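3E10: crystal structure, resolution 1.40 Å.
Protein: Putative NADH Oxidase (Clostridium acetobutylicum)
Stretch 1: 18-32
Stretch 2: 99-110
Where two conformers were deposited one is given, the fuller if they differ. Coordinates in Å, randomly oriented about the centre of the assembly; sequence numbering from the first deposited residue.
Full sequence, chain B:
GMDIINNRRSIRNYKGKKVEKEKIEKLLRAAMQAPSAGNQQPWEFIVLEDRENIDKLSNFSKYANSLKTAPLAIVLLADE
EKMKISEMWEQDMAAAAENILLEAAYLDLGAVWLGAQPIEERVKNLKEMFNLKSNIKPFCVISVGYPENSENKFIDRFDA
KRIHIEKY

Stretch 1, residues 18-32: KVEKEKIEKLLRAAM
Stretch 2 99-110: NILLEAAYLDLG

Two helices of one chain pack in a roughly antiparallel manner: their N-to-C directions differ by 143° and their axes approach to 8.0 Å. Residues 18-20 are extended (psi 125° to 149°), with Glu20 at the N-cap position; from Lys21 the backbone is helical, phi near -60° and psi near -41°, with i to i+4 bonds such as Leu27 N to Lys23 O (2.9 Å). The second helix enters stretch 2 already formed and runs through Tyr106. Leu107 (-89°/13°) leaves helical geometry, Asp108 adopts a left-handed conformation (67°/25°), and Leu109 (-101°/159°) is extended, its N bonded to Ala104 O at 2.9 Å. The register reverses accordingly: CA-CA distances are 8.3 Å for Val19-Leu109, 7.1 Å for Lys23-Leu107, 5.3 Å for Leu27-Ile100 and 5.3 Å for Ala31-Asn99. The contact buries 634 Å², both sides summed.

Small residues accompany the close backbone approach. Ala30 directs its CB toward the second helix and meets Glu103 CB at 3.6 Å; Ala31 CB lies 3.5 Å from Ile100 CG1, with Ile100 in the mt rotamer. Leu27, also mt, starts sideways, but its end comes nearer: CD2 sits 3.5 Å from Ala104 N, 3.9 Å from Ala104 CB and 4.2 Å from Leu107 CD1, while CD1 is 4.3 Å from Leu109 CD1. Leu107 and Leu109 are both mt and point toward stretch 1. Val19 (t) continues the apolar surface, its CG1 3.9 Å from Leu109 CD1.

Two direct hydrogen bonds use backbone carbonyls as acceptors. Asn99 (chi1 -81°, chi2 9°) donates from ND2 to Ala30 O at 3.0 Å, with an N-H...O angle of 159°. Near the other end, Lys23 extends as mttt, laying CD 4.0 Å from Leu107 CB and carrying NZ to Leu107 O, 2.8 Å away. The aliphatic chain thus packs against leucine while the ammonium satisfies a carbonyl just beyond the helix. Lys23 NZ also donates to water 1 (3.0 Å), which donates to Asp108 OD2 (2.9 Å; Asp108 chi1 -57°).

At the solvent-facing margin, Glu103 (chi1 t, chi2 p) brings OE2 within 3.6 Å of Lys26 CB. Lys26 is mttm, and water rather than a direct ion pair links its ammonium to the carboxylate: water 2 donates to Glu103 OE2 (2.6 Å) and weakly accepts from Lys26 NZ (3.4 Å). Water 3 donates to Lys26 O (2.8 Å) and weakly to Glu103 OE2 (3.3 Å).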

ATOM      1  N   LYS B  18      13.390   3.692 -23.153  1.00 10.14           N
ATOM      2  CA  LYS B  18      12.301   4.474 -22.601  1.00 10.88           C
ATOM      3  C   LYS B  18      11.095   3.597 -22.269  1.00  9.91           C
ATOM      4  O   LYS B  18      10.834   2.587 -22.917  1.00 11.54           O
ATOM      5  CB  LYS B  18      11.887   5.604 -23.571  1.00 11.93           C
ATOM      6  CG  LYS B  18      13.052   6.476 -24.009  1.00 15.08           C
ATOM      7  CD  LYS B  18      13.838   7.025 -22.826  1.00 15.99           C
ATOM      8  CE  LYS B  18      14.874   8.068 -23.249  1.00 17.15           C
ATOM      9  NZ  LYS B  18      15.660   8.565 -22.066  1.00 14.97           N
ATOM     10  N   VAL B  19      10.345   4.003 -21.250  1.00  9.76           N
ATOM     11  CA  VAL B  19       9.107   3.323 -20.910  1.00  8.54           C
ATOM     12  C   VAL B  19       8.041   3.871 -21.851  1.00  9.50           C
ATOM     13  O   VAL B  19       7.842   5.086 -21.944  1.00 11.15           O
ATOM     14  CB  VAL B  19       8.705   3.562 -19.447  1.00  6.90           C
ATOM     15  CG1 VAL B  19       7.401   2.883 -19.148  1.00  8.63           C
ATOM     16  CG2 VAL B  19       9.820   3.037 -18.472  1.00  9.30           C
ATOM     17  N   GLU B  20       7.379   2.961 -22.554  1.00 10.66           N
ATOM     18  CA  GLU B  20       6.382   3.334 -23.550  1.00 11.65           C
ATOM     19  C   GLU B  20       5.288   4.185 -22.911  1.00 11.50           C
ATOM     20  O   GLU B  20       4.866   3.921 -21.772  1.00  9.73           O
ATOM     21  CB  GLU B  20       5.752   2.090 -24.180  1.00 12.29           C
ATOM     22  CG  GLU B  20       6.721   1.250 -25.061  1.00 12.90           C
ATOM     23  CD  GLU B  20       7.511   0.175 -24.321  1.00 14.11           C
ATOM     24  OE1 GLU B  20       7.662   0.254 -23.085  1.00 11.10           O
ATOM     25  OE2 GLU B  20       8.011  -0.757 -25.003  1.00 16.65           O
ATOM     26  N   LYS B  21       4.807   5.170 -23.669  1.00 10.75           N
ATOM     27  CA  LYS B  21       3.750   6.059 -23.201  1.00  9.71           C
ATOM     28  C   LYS B  21       2.560   5.276 -22.669  1.00 10.69           C
ATOM     29  O   LYS B  21       1.995   5.656 -21.658  1.00 11.36           O
ATOM     30  CB  LYS B  21       3.284   7.039 -24.299  1.00 13.49           C
ATOM     31  CG  LYS B  21       4.369   7.969 -24.762  1.00 20.97           C
ATOM     32  CD  LYS B  21       4.847   8.958 -23.715  1.00 23.84           C
ATOM     33  CE  LYS B  21       5.660  10.060 -24.421  1.00 28.24           C
ATOM     34  NZ  LYS B  21       6.646  10.665 -23.525  1.00 31.87           N
ATOM     35  N   GLU B  22       2.180   4.188 -23.340  1.00 10.31           N
ATOM     36  CA  GLU B  22       1.027   3.419 -22.900  1.00 11.15           C
ATOM     37  C   GLU B  22       1.239   2.778 -21.526  1.00  9.82           C
ATOM     38  O   GLU B  22       0.308   2.661 -20.745  1.00  9.83           O
ATOM     39  CB  GLU B  22       0.618   2.366 -23.920  1.00 13.92           C
ATOM     40  CG  GLU B  22       1.576   1.285 -24.161  1.00 24.26           C
ATOM     41  N   LYS B  23       2.472   2.382 -21.242  1.00  9.58           N
ATOM     42  CA  LYS B  23       2.798   1.793 -19.951  1.00  7.61           C
ATOM     43  C   LYS B  23       2.812   2.855 -18.857  1.00  7.00           C
ATOM     44  O   LYS B  23       2.343   2.605 -17.751  1.00  8.20           O
ATOM     45  CB  LYS B  23       4.148   1.065 -20.014  1.00  8.54           C
ATOM     46  CG  LYS B  23       4.062  -0.235 -20.818  1.00  7.53           C
ATOM     47  CD  LYS B  23       5.286  -1.128 -20.692  1.00  7.77           C
ATOM     48  CE  LYS B  23       5.138  -2.398 -21.528  1.00 11.01           C
ATOM     49  NZ  LYS B  23       6.260  -3.363 -21.309  1.00 10.71           N
ATOM     50  N   ILE B  24       3.314   4.045 -19.192  1.00  7.40           N
ATOM     51  CA  ILE B  24       3.275   5.145 -18.228  1.00  7.10           C
ATOM     52  C   ILE B  24       1.828   5.382 -17.800  1.00  7.01           C
ATOM     53  O   ILE B  24       1.545   5.512 -16.613  1.00  9.27           O
ATOM     54  CB  ILE B  24       3.892   6.446 -18.763  1.00  8.50           C
ATOM     55  CG1 ILE B  24       5.345   6.200 -19.176  1.00 10.11           C
ATOM     56  CG2 ILE B  24       3.809   7.553 -17.700  1.00 10.49           C
ATOM     57  CD1 ILE B  24       6.066   7.415 -19.760  1.00 11.04           C
ATOM     58  N   GLU B  25       0.926   5.464 -18.772  1.00  8.20           N
ATOM     59  CA  GLU B  25      -0.475   5.705 -18.452  1.00  8.92           C
ATOM     60  C   GLU B  25      -1.057   4.607 -17.561  1.00  7.70           C
ATOM     61  O   GLU B  25      -1.814   4.878 -16.622  1.00  8.37           O
ATOM     62  CB  GLU B  25      -1.319   5.843 -19.724  1.00 10.78           C
ATOM     63  CG  GLU B  25      -2.768   6.221 -19.410  1.00 12.13           C
ATOM     64  CD  GLU B  25      -3.593   6.556 -20.614  1.00 14.81           C
ATOM     65  OE1 GLU B  25      -3.192   7.444 -21.394  1.00 22.98           O
ATOM     66  OE2 GLU B  25      -4.649   5.922 -20.753  1.00 15.11           O
ATOM     67  N   LYS B  26      -0.750   3.359 -17.879  1.00  7.93           N
ATOM     68  CA  LYS B  26      -1.214   2.240 -17.077  0.50  7.57           C
ATOM     69  C   LYS B  26      -0.715   2.307 -15.630  1.00  7.54           C
ATOM     70  O   LYS B  26      -1.445   1.955 -14.711  1.00  7.64           O
ATOM     71  CB  LYS B  26      -0.811   0.918 -17.734  0.50  9.48           C
ATOM     72  CG  LYS B  26      -1.588   0.669 -19.024  0.50 12.00           C
ATOM     73  CD  LYS B  26      -0.925  -0.309 -19.943  0.50 15.11           C
ATOM     74  CE  LYS B  26      -1.864  -0.648 -21.079  0.50 16.89           C
ATOM     75  NZ  LYS B  26      -3.038  -1.430 -20.571  0.50 19.22           N
ATOM     76  N   LEU B  27       0.535   2.726 -15.432  1.00  7.52           N
ATOM     77  CA  LEU B  27       1.036   2.877 -14.053  1.00  6.36           C
ATOM     78  C   LEU B  27       0.207   3.894 -13.261  1.00  6.07           C
ATOM     79  O   LEU B  27      -0.099   3.686 -12.080  1.00  6.80           O
ATOM     80  CB  LEU B  27       2.498   3.297 -14.067  1.00  6.42           C
ATOM     81  CG  LEU B  27       3.511   2.286 -14.628  1.00  6.17           C
ATOM     82  CD1 LEU B  27       4.908   2.933 -14.771  1.00  9.23           C
ATOM     83  CD2 LEU B  27       3.545   0.997 -13.841  1.00  8.16           C
ATOM     84  N   LEU B  28      -0.133   5.004 -13.909  1.00  6.98           N
ATOM     85  CA  LEU B  28      -0.877   6.066 -13.271  1.00  7.54           C
ATOM     86  C   LEU B  28      -2.327   5.668 -13.041  1.00  6.76           C
ATOM     87  O   LEU B  28      -2.902   6.006 -12.010  1.00  7.39           O
ATOM     88  CB  LEU B  28      -0.783   7.348 -14.104  1.00  7.38           C
ATOM     89  CG  LEU B  28       0.628   7.939 -14.099  1.00 10.29           C
ATOM     90  CD1 LEU B  28       0.766   8.947 -15.279  1.00 13.09           C
ATOM     91  CD2 LEU B  28       0.978   8.537 -12.767  1.00 13.52           C
ATOM     92  N   ARG B  29      -2.908   4.935 -13.997  1.00  6.61           N
ATOM     93  CA  ARG B  29      -4.217   4.375 -13.797  1.00  7.68           C
ATOM     94  C   ARG B  29      -4.233   3.434 -12.591  1.00  6.66           C
ATOM     95  O   ARG B  29      -5.173   3.457 -11.787  1.00  7.33           O
ATOM     96  CB  ARG B  29      -4.699   3.647 -15.073  1.00  7.43           C
ATOM     97  CG  ARG B  29      -5.130   4.609 -16.165  1.00  8.54           C
ATOM     98  CD  ARG B  29      -5.622   3.845 -17.408  1.00  9.90           C
ATOM     99  NE  ARG B  29      -5.999   4.772 -18.488  1.00 10.35           N
ATOM    100  CZ  ARG B  29      -7.148   5.435 -18.556  1.00  9.24           C
ATOM    101  NH1 ARG B  29      -8.107   5.272 -17.623  1.00 11.21           N
ATOM    102  NH2 ARG B  29      -7.364   6.254 -19.571  1.00 13.17           N
ATOM    103  N   ALA B  30      -3.213   2.593 -12.470  1.00  5.95           N
ATOM    104  CA  ALA B  30      -3.153   1.639 -11.349  1.00  6.51           C
ATOM    105  C   ALA B  30      -3.098   2.393 -10.019  1.00  4.85           C
ATOM    106  O   ALA B  30      -3.823   2.045  -9.074  1.00  5.82           O
ATOM    107  CB  ALA B  30      -1.961   0.683 -11.478  1.00  7.80           C
ATOM    108  N   ALA B  31      -2.275   3.433  -9.945  1.00  6.65           N
ATOM    109  CA  ALA B  31      -2.173   4.256  -8.742  1.00  6.47           C
ATOM    110  C   ALA B  31      -3.536   4.788  -8.310  1.00  5.71           C
ATOM    111  O   ALA B  31      -3.921   4.733  -7.134  1.00  6.70           O
ATOM    112  CB  ALA B  31      -1.229   5.425  -8.997  1.00  6.32           C
HETATM  113  N   MSE B  32      -4.290   5.282  -9.289  1.00  5.94           N
HETATM  114  CA  MSE B  32      -5.548   5.973  -9.004  1.00  4.67           C
HETATM  115  C   MSE B  32      -6.714   5.037  -8.695  1.00  6.12           C
HETATM  116  O   MSE B  32      -7.783   5.512  -8.320  1.00  7.10           O
HETATM  117  CB  MSE B  32      -5.907   6.988 -10.074  1.00  6.71           C
HETATM  118  CG  MSE B  32      -4.848   8.061 -10.141  1.00  5.43           C
HETATM  119 SE   MSE B  32      -5.339   9.623 -11.182  0.75  6.87          SE
HETATM  120  CE  MSE B  32      -3.861   9.630 -12.462  1.00  9.44           C
ATOM    121  N   ASN B  99       0.248  -0.164  -5.702  1.00  4.94           N
ATOM    122  CA  ASN B  99      -0.382  -0.461  -6.984  1.00  5.11           C
ATOM    123  C   ASN B  99       0.555  -0.184  -8.170  1.00  5.67           C
ATOM    124  O   ASN B  99       0.580  -0.927  -9.160  1.00  5.99           O
ATOM    125  CB  ASN B  99      -1.677   0.307  -7.175  1.00  5.51           C
ATOM    126  CG  ASN B  99      -2.862  -0.337  -6.480  1.00  5.77           C
ATOM    127  OD1 ASN B  99      -2.729  -1.292  -5.691  1.00  6.14           O
ATOM    128  ND2 ASN B  99      -4.053   0.197  -6.779  1.00  6.34           N
ATOM    129  N   ILE B 100       1.256   0.943  -8.114  1.00  4.99           N
ATOM    130  CA  ILE B 100       2.249   1.234  -9.183  1.00  3.97           C
ATOM    131  C   ILE B 100       3.288   0.132  -9.298  1.00  4.40           C
ATOM    132  O   ILE B 100       3.634  -0.309 -10.399  1.00  6.08           O
ATOM    133  CB  ILE B 100       2.912   2.628  -8.987  1.00  4.52           C
ATOM    134  CG1 ILE B 100       1.865   3.758  -9.093  1.00  5.93           C
ATOM    135  CG2 ILE B 100       4.059   2.823  -9.940  1.00  6.28           C
ATOM    136  CD1 ILE B 100       2.406   5.116  -8.676  1.00  7.66           C
ATOM    137  N   LEU B 101       3.844  -0.270  -8.145  1.00  4.80           N
ATOM    138  CA  LEU B 101       4.890  -1.270  -8.184  1.00  6.19           C
ATOM    139  C   LEU B 101       4.359  -2.567  -8.777  1.00  5.28           C
ATOM    140  O   LEU B 101       5.073  -3.242  -9.525  1.00  6.07           O
ATOM    141  CB  LEU B 101       5.428  -1.522  -6.785  1.00  5.76           C
ATOM    142  CG  LEU B 101       6.098  -0.353  -6.067  1.00  5.23           C
ATOM    143  CD1 LEU B 101       6.518  -0.817  -4.677  1.00  7.49           C
ATOM    144  CD2 LEU B 101       7.296   0.255  -6.868  1.00  6.12           C
ATOM    145  N   LEU B 102       3.161  -2.980  -8.375  1.00  4.41           N
ATOM    146  CA  LEU B 102       2.603  -4.214  -8.914  1.00  5.42           C
ATOM    147  C   LEU B 102       2.306  -4.121 -10.406  1.00  6.06           C
ATOM    148  O   LEU B 102       2.588  -5.054 -11.159  1.00  6.06           O
ATOM    149  CB  LEU B 102       1.366  -4.616  -8.124  1.00  5.10           C
ATOM    150  CG  LEU B 102       1.614  -5.009  -6.663  1.00  5.20           C
ATOM    151  CD1 LEU B 102       0.283  -5.098  -5.930  1.00  6.39           C
ATOM    152  CD2 LEU B 102       2.422  -6.325  -6.538  1.00  7.24           C
ATOM    153  N   GLU B 103       1.736  -2.998 -10.824  1.00  5.88           N
ATOM    154  CA  GLU B 103       1.466  -2.786 -12.239  1.00  6.51           C
ATOM    155  C   GLU B 103       2.779  -2.781 -13.033  1.00  6.03           C
ATOM    156  O   GLU B 103       2.851  -3.331 -14.135  1.00  6.82           O
ATOM    157  CB  GLU B 103       0.680  -1.519 -12.468  1.00  7.47           C
ATOM    158  CG  GLU B 103       0.266  -1.239 -13.925  1.00  7.58           C
ATOM    159  CD  GLU B 103      -0.825  -2.154 -14.467  1.00 10.31           C
ATOM    160  OE1 GLU B 103      -1.462  -2.894 -13.689  1.00 11.75           O
ATOM    161  OE2 GLU B 103      -1.064  -2.076 -15.690  1.00 13.60           O
ATOM    162  N   ALA B 104       3.830  -2.178 -12.462  1.00  6.05           N
ATOM    163  CA  ALA B 104       5.124  -2.200 -13.143  1.00  6.75           C
ATOM    164  C   ALA B 104       5.573  -3.624 -13.416  1.00  6.36           C
ATOM    165  O   ALA B 104       5.952  -3.959 -14.559  1.00  7.97           O
ATOM    166  CB  ALA B 104       6.168  -1.424 -12.338  1.00  7.30           C
ATOM    167  N   ALA B 105       5.527  -4.475 -12.388  1.00  6.60           N
ATOM    168  CA  ALA B 105       5.925  -5.877 -12.545  1.00  6.19           C
ATOM    169  C   ALA B 105       5.050  -6.561 -13.606  1.00  6.32           C
ATOM    170  O   ALA B 105       5.565  -7.325 -14.458  1.00  8.90           O
ATOM    171  CB  ALA B 105       5.895  -6.598 -11.213  1.00  8.96           C
ATOM    172  N   TYR B 106       3.741  -6.281 -13.581  1.00  7.14           N
ATOM    173  CA  TYR B 106       2.808  -6.826 -14.580  1.00  6.93           C
ATOM    174  C   TYR B 106       3.224  -6.477 -16.017  1.00  7.60           C
ATOM    175  O   TYR B 106       3.092  -7.308 -16.929  1.00  9.24           O
ATOM    176  CB  TYR B 106       1.398  -6.362 -14.248  1.00  8.11           C
ATOM    177  CG  TYR B 106       0.381  -6.711 -15.299  1.00 10.03           C
ATOM    178  CD1 TYR B 106      -0.063  -8.002 -15.445  1.00 11.85           C
ATOM    179  CD2 TYR B 106      -0.110  -5.739 -16.155  1.00 11.95           C
ATOM    180  CE1 TYR B 106      -1.000  -8.324 -16.453  1.00 11.48           C
ATOM    181  CE2 TYR B 106      -1.032  -6.032 -17.115  1.00 13.98           C
ATOM    182  CZ  TYR B 106      -1.472  -7.307 -17.261  1.00 14.96           C
ATOM    183  OH  TYR B 106      -2.387  -7.565 -18.275  1.00 21.62           O
ATOM    184  N   LEU B 107       3.739  -5.259 -16.205  1.00  7.66           N
ATOM    185  CA  LEU B 107       4.179  -4.745 -17.492  1.00  7.95           C
ATOM    186  C   LEU B 107       5.639  -5.051 -17.823  1.00  7.96           C
ATOM    187  O   LEU B 107       6.192  -4.476 -18.735  1.00  9.10           O
ATOM    188  CB  LEU B 107       3.922  -3.224 -17.511  1.00  8.99           C
ATOM    189  CG  LEU B 107       2.470  -2.786 -17.344  1.00  8.75           C
ATOM    190  CD1 LEU B 107       2.374  -1.249 -17.192  1.00  8.91           C
ATOM    191  CD2 LEU B 107       1.575  -3.291 -18.504  1.00  9.76           C
ATOM    192  N   ASP B 108       6.259  -5.948 -17.067  1.00  8.29           N
ATOM    193  CA  ASP B 108       7.632  -6.377 -17.328  1.00  9.77           C
ATOM    194  C   ASP B 108       8.640  -5.257 -17.103  1.00  8.26           C
ATOM    195  O   ASP B 108       9.750  -5.260 -17.642  1.00 10.23           O
ATOM    196  CB  ASP B 108       7.767  -6.972 -18.747  1.00 11.64           C
ATOM    197  CG  ASP B 108       6.829  -8.146 -18.984  1.00 17.64           C
ATOM    198  OD1 ASP B 108       6.827  -9.073 -18.171  1.00 18.29           O
ATOM    199  OD2 ASP B 108       6.087  -8.112 -19.984  1.00 24.53           O
ATOM    200  N   LEU B 109       8.258  -4.311 -16.253  1.00  7.79           N
ATOM    201  CA  LEU B 109       9.118  -3.211 -15.845  1.00  7.36           C
ATOM    202  C   LEU B 109       9.678  -3.517 -14.460  1.00  7.69           C
ATOM    203  O   LEU B 109       9.111  -4.320 -13.706  1.00  9.22           O
ATOM    204  CB  LEU B 109       8.329  -1.910 -15.799  1.00  7.46           C
ATOM    205  CG  LEU B 109       7.792  -1.395 -17.132  1.00  7.85           C
ATOM    206  CD1 LEU B 109       6.851  -0.250 -16.850  1.00  8.94           C
ATOM    207  CD2 LEU B 109       8.925  -0.956 -18.034  1.00 10.68           C
ATOM    208  N   GLY B 110      10.783  -2.856 -14.138  1.00  7.30           N
ATOM    209  CA  GLY B 110      11.291  -2.814 -12.781  1.00  7.20           C
ATOM    210  C   GLY B 110      11.030  -1.456 -12.165  1.00  7.32           C
ATOM    211  O   GLY B 110      10.967  -0.420 -12.862  1.00  7.50           O
TER
HETATM  212  O   HOH W   1       6.634  -6.255 -22.140  1.00 33.64           O
HETATM  213  O   HOH W   2      -2.384  -3.070 -17.645  0.50 14.42           O
HETATM  214  O   HOH W   3      -3.505   0.094 -15.300  1.00 21.09           O